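Local structure of single-stranded DNA-binding protein DdrB (Deinococcus radiodurans, 4NOE) at residues F60-I65 and S131-R136. The protein binds single-stranded DNA and probably promotes accurate annealing of complementary strands as part of the DNA damage response. Sequence-based numbering, arbitrary orientation.
Sequences FDWSLI and SLAIFR
Phe60, Trp62 and Phe135 form a buried aromatic cluster that joins the loop carrying 60-65 to the strand 128-135 of the mixed beta sheet. The tight part is around Phe135. Its chi1 of -63° sets CG beside the backbone N, and from there the ring extends to the loop. Its edge meets the face of Phe60 in a T-shaped pair, with planes at 75° and centroids 5.2 Å apart. On the Trp62 side, Phe135 CE1 comes within 3.5 Å of Trp62 CH2, tip to tip. Phe60 CD2 also lies over the centre of the indole, 3.5 Å above its plane. An alanine in place of Phe135 would probably leave the Phe60 face and the Trp62 tip without their shared partner and open a gap between them and the strand. The looser part lies toward Leu132. Ile65 CD1 and Leu132 CD1 meet tip to tip at 4.1 Å, and Ala133 CB sits at the indole edge, 4.2 Å from Trp62 CH2. Leu132 and Ala133 form a classic beta bulge opposite Tyr107. Farther along the strand, partly exposed Arg136 makes a weak hydrogen bond to a thymine of the bound DNA. In the loop, Ser63 N closes an Asx turn on Asp61 OD1, and Ser63 OG adds a second bond at 2.7 Å.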
ATOM      1  N   PHE E  60       3.599   2.507  40.775  1.00 22.44           N
ATOM      2  CA  PHE E  60       2.500   1.900  40.045  1.00 22.57           C
ATOM      3  C   PHE E  60       2.465   0.389  40.264  1.00 21.84           C
ATOM      4  O   PHE E  60       3.501  -0.276  40.255  1.00 22.40           O
ATOM      5  CB  PHE E  60       2.636   2.212  38.555  1.00 18.78           C
ATOM      6  CG  PHE E  60       1.490   1.729  37.738  1.00 18.92           C
ATOM      7  CD1 PHE E  60       0.285   2.403  37.751  1.00 17.48           C
ATOM      8  CD2 PHE E  60       1.618   0.594  36.950  1.00 16.98           C
ATOM      9  CE1 PHE E  60      -0.781   1.956  36.985  1.00 24.68           C
ATOM     10  CE2 PHE E  60       0.561   0.140  36.199  1.00 24.32           C
ATOM     11  CZ  PHE E  60      -0.644   0.822  36.215  1.00 28.62           C
ATOM     12  N   ASP E  61       1.274  -0.160  40.460  1.00 24.99           N
ATOM     13  CA  ASP E  61       1.156  -1.604  40.602  1.00 24.32           C
ATOM     14  C   ASP E  61       0.976  -2.209  39.218  1.00 20.52           C
ATOM     15  O   ASP E  61      -0.129  -2.220  38.667  1.00 18.83           O
ATOM     16  CB  ASP E  61      -0.012  -1.964  41.517  1.00 18.42           C
ATOM     17  CG  ASP E  61      -0.030  -3.438  41.893  1.00 30.15           C
ATOM     18  OD1 ASP E  61       0.683  -4.247  41.246  1.00 24.71           O
ATOM     19  OD2 ASP E  61      -0.769  -3.791  42.841  1.00 33.82           O
ATOM     20  N   TRP E  62       2.069  -2.714  38.660  1.00 18.96           N
ATOM     21  CA  TRP E  62       2.044  -3.246  37.304  1.00 21.96           C
ATOM     22  C   TRP E  62       1.196  -4.505  37.188  1.00 20.68           C
ATOM     23  O   TRP E  62       0.762  -4.859  36.087  1.00 22.48           O
ATOM     24  CB  TRP E  62       3.471  -3.476  36.786  1.00 20.61           C
ATOM     25  CG  TRP E  62       4.210  -2.172  36.514  1.00 20.86           C
ATOM     26  CD1 TRP E  62       5.083  -1.538  37.347  1.00 18.86           C
ATOM     27  CD2 TRP E  62       4.098  -1.342  35.345  1.00 13.51           C
ATOM     28  NE1 TRP E  62       5.534  -0.377  36.767  1.00 21.97           N
ATOM     29  CE2 TRP E  62       4.949  -0.232  35.537  1.00 13.96           C
ATOM     30  CE3 TRP E  62       3.374  -1.437  34.151  1.00 13.94           C
ATOM     31  CZ2 TRP E  62       5.101   0.782  34.575  1.00 20.08           C
ATOM     32  CZ3 TRP E  62       3.516  -0.425  33.192  1.00 13.20           C
ATOM     33  CH2 TRP E  62       4.378   0.669  33.413  1.00 17.42           C
ATOM     34  N   SER E  63       0.937  -5.175  38.311  1.00 16.49           N
ATOM     35  CA  SER E  63       0.099  -6.379  38.271  1.00 19.51           C
ATOM     36  C   SER E  63      -1.339  -6.041  37.867  1.00 13.98           C
ATOM     37  O   SER E  63      -2.086  -6.914  37.402  1.00 20.06           O
ATOM     38  CB  SER E  63       0.122  -7.130  39.613  1.00 25.30           C
ATOM     39  OG  SER E  63      -0.683  -6.473  40.583  1.00 31.01           O
ATOM     40  N   LEU E  64      -1.728  -4.779  38.032  1.00 14.53           N
ATOM     41  CA  LEU E  64      -3.049  -4.333  37.581  1.00 18.68           C
ATOM     42  C   LEU E  64      -3.242  -4.615  36.095  1.00 22.86           C
ATOM     43  O   LEU E  64      -4.346  -4.975  35.676  1.00 17.12           O
ATOM     44  CB  LEU E  64      -3.284  -2.851  37.899  1.00 20.62           C
ATOM     45  CG  LEU E  64      -3.522  -2.540  39.382  1.00 25.48           C
ATOM     46  CD1 LEU E  64      -3.423  -1.038  39.675  1.00 24.40           C
ATOM     47  CD2 LEU E  64      -4.882  -3.078  39.828  1.00 19.56           C
ATOM     48  N   ILE E  65      -2.175  -4.492  35.301  1.00 14.48           N
ATOM     49  CA  ILE E  65      -2.301  -4.792  33.867  1.00 11.34           C
ATOM     50  C   ILE E  65      -1.556  -6.056  33.464  1.00 24.53           C
ATOM     51  O   ILE E  65      -1.194  -6.220  32.288  1.00 21.38           O
ATOM     52  CB  ILE E  65      -1.845  -3.625  32.967  1.00 11.00           C
ATOM     53  CG1 ILE E  65      -0.349  -3.353  33.131  1.00 20.22           C
ATOM     54  CG2 ILE E  65      -2.676  -2.371  33.249  1.00 11.47           C
ATOM     55  CD1 ILE E  65       0.205  -2.288  32.155  1.00 21.23           C
ATOM     56  N   SER E 131       4.030   1.019  22.111  1.00 12.50           N
ATOM     57  CA  SER E 131       3.832   1.571  23.452  1.00 16.71           C
ATOM     58  C   SER E 131       3.053   0.673  24.398  1.00 11.68           C
ATOM     59  O   SER E 131       2.014   0.108  24.033  1.00 17.27           O
ATOM     60  CB  SER E 131       3.102   2.919  23.377  1.00 14.22           C
ATOM     61  OG  SER E 131       3.759   3.802  22.492  1.00 26.71           O
ATOM     62  N   LEU E 132       3.523   0.581  25.637  1.00 13.90           N
ATOM     63  CA  LEU E 132       2.752  -0.091  26.680  1.00 14.86           C
ATOM     64  C   LEU E 132       1.972   0.930  27.502  1.00 15.50           C
ATOM     65  O   LEU E 132       0.768   0.755  27.769  1.00 12.95           O
ATOM     66  CB  LEU E 132       3.678  -0.883  27.606  1.00 13.76           C
ATOM     67  CG  LEU E 132       2.983  -1.489  28.833  1.00 15.11           C
ATOM     68  CD1 LEU E 132       1.945  -2.542  28.445  1.00  9.52           C
ATOM     69  CD2 LEU E 132       4.012  -2.093  29.781  1.00 10.48           C
ATOM     70  N   ALA E 133       2.663   1.990  27.918  1.00 12.06           N
ATOM     71  CA  ALA E 133       2.087   2.936  28.879  1.00 21.22           C
ATOM     72  C   ALA E 133       2.832   4.266  28.882  1.00 23.19           C
ATOM     73  O   ALA E 133       4.042   4.329  28.614  1.00 18.20           O
ATOM     74  CB  ALA E 133       2.071   2.327  30.319  1.00  8.74           C
ATOM     75  N   ILE E 134       2.112   5.334  29.192  1.00 19.77           N
ATOM     76  CA  ILE E 134       2.780   6.611  29.385  1.00 25.14           C
ATOM     77  C   ILE E 134       2.255   7.322  30.625  1.00 29.54           C
ATOM     78  O   ILE E 134       1.046   7.502  30.791  1.00 24.78           O
ATOM     79  CB  ILE E 134       2.688   7.518  28.139  1.00 26.64           C
ATOM     80  CG1 ILE E 134       3.250   8.905  28.447  1.00 28.19           C
ATOM     81  CG2 ILE E 134       1.260   7.633  27.650  1.00 35.14           C
ATOM     82  CD1 ILE E 134       3.647   9.677  27.196  1.00 33.36           C
ATOM     83  N   PHE E 135       3.166   7.698  31.514  1.00 22.87           N
ATOM     84  CA  PHE E 135       2.762   8.387  32.724  1.00 21.07           C
ATOM     85  C   PHE E 135       2.960   9.878  32.478  1.00 22.22           C
ATOM     86  O   PHE E 135       4.070  10.339  32.152  1.00 20.18           O
ATOM     87  CB  PHE E 135       3.546   7.859  33.931  1.00 25.07           C
ATOM     88  CG  PHE E 135       3.283   6.393  34.222  1.00 26.21           C
ATOM     89  CD1 PHE E 135       3.872   5.398  33.451  1.00 19.89           C
ATOM     90  CD2 PHE E 135       2.436   6.013  35.254  1.00 21.79           C
ATOM     91  CE1 PHE E 135       3.624   4.056  33.701  1.00 19.11           C
ATOM     92  CE2 PHE E 135       2.187   4.672  35.513  1.00 26.21           C
ATOM     93  CZ  PHE E 135       2.785   3.691  34.729  1.00 24.93           C
ATOM     94  N   ARG E 136       1.870  10.627  32.593  1.00 35.59           N
ATOM     95  CA  ARG E 136       1.857  11.998  32.110  1.00 36.49           C
ATOM     96  C   ARG E 136       0.655  12.785  32.620  1.00 37.55           C
ATOM     97  O   ARG E 136      -0.497  12.412  32.376  1.00 34.57           O
ATOM     98  CB  ARG E 136       1.869  12.000  30.584  1.00 32.23           C
ATOM     99  CG  ARG E 136       1.623  13.360  29.951  1.00 30.53           C
ATOM    100  CD  ARG E 136       1.767  13.262  28.446  1.00 34.04           C
ATOM    101  NE  ARG E 136       0.711  12.456  27.836  1.00 34.49           N
ATOM    102  CZ  ARG E 136       0.740  12.019  26.582  1.00 35.11           C
ATOM    103  NH1 ARG E 136       1.784  12.286  25.805  1.00 31.66           N
ATOM    104  NH2 ARG E 136      -0.264  11.295  26.110  1.00 40.43           N
TER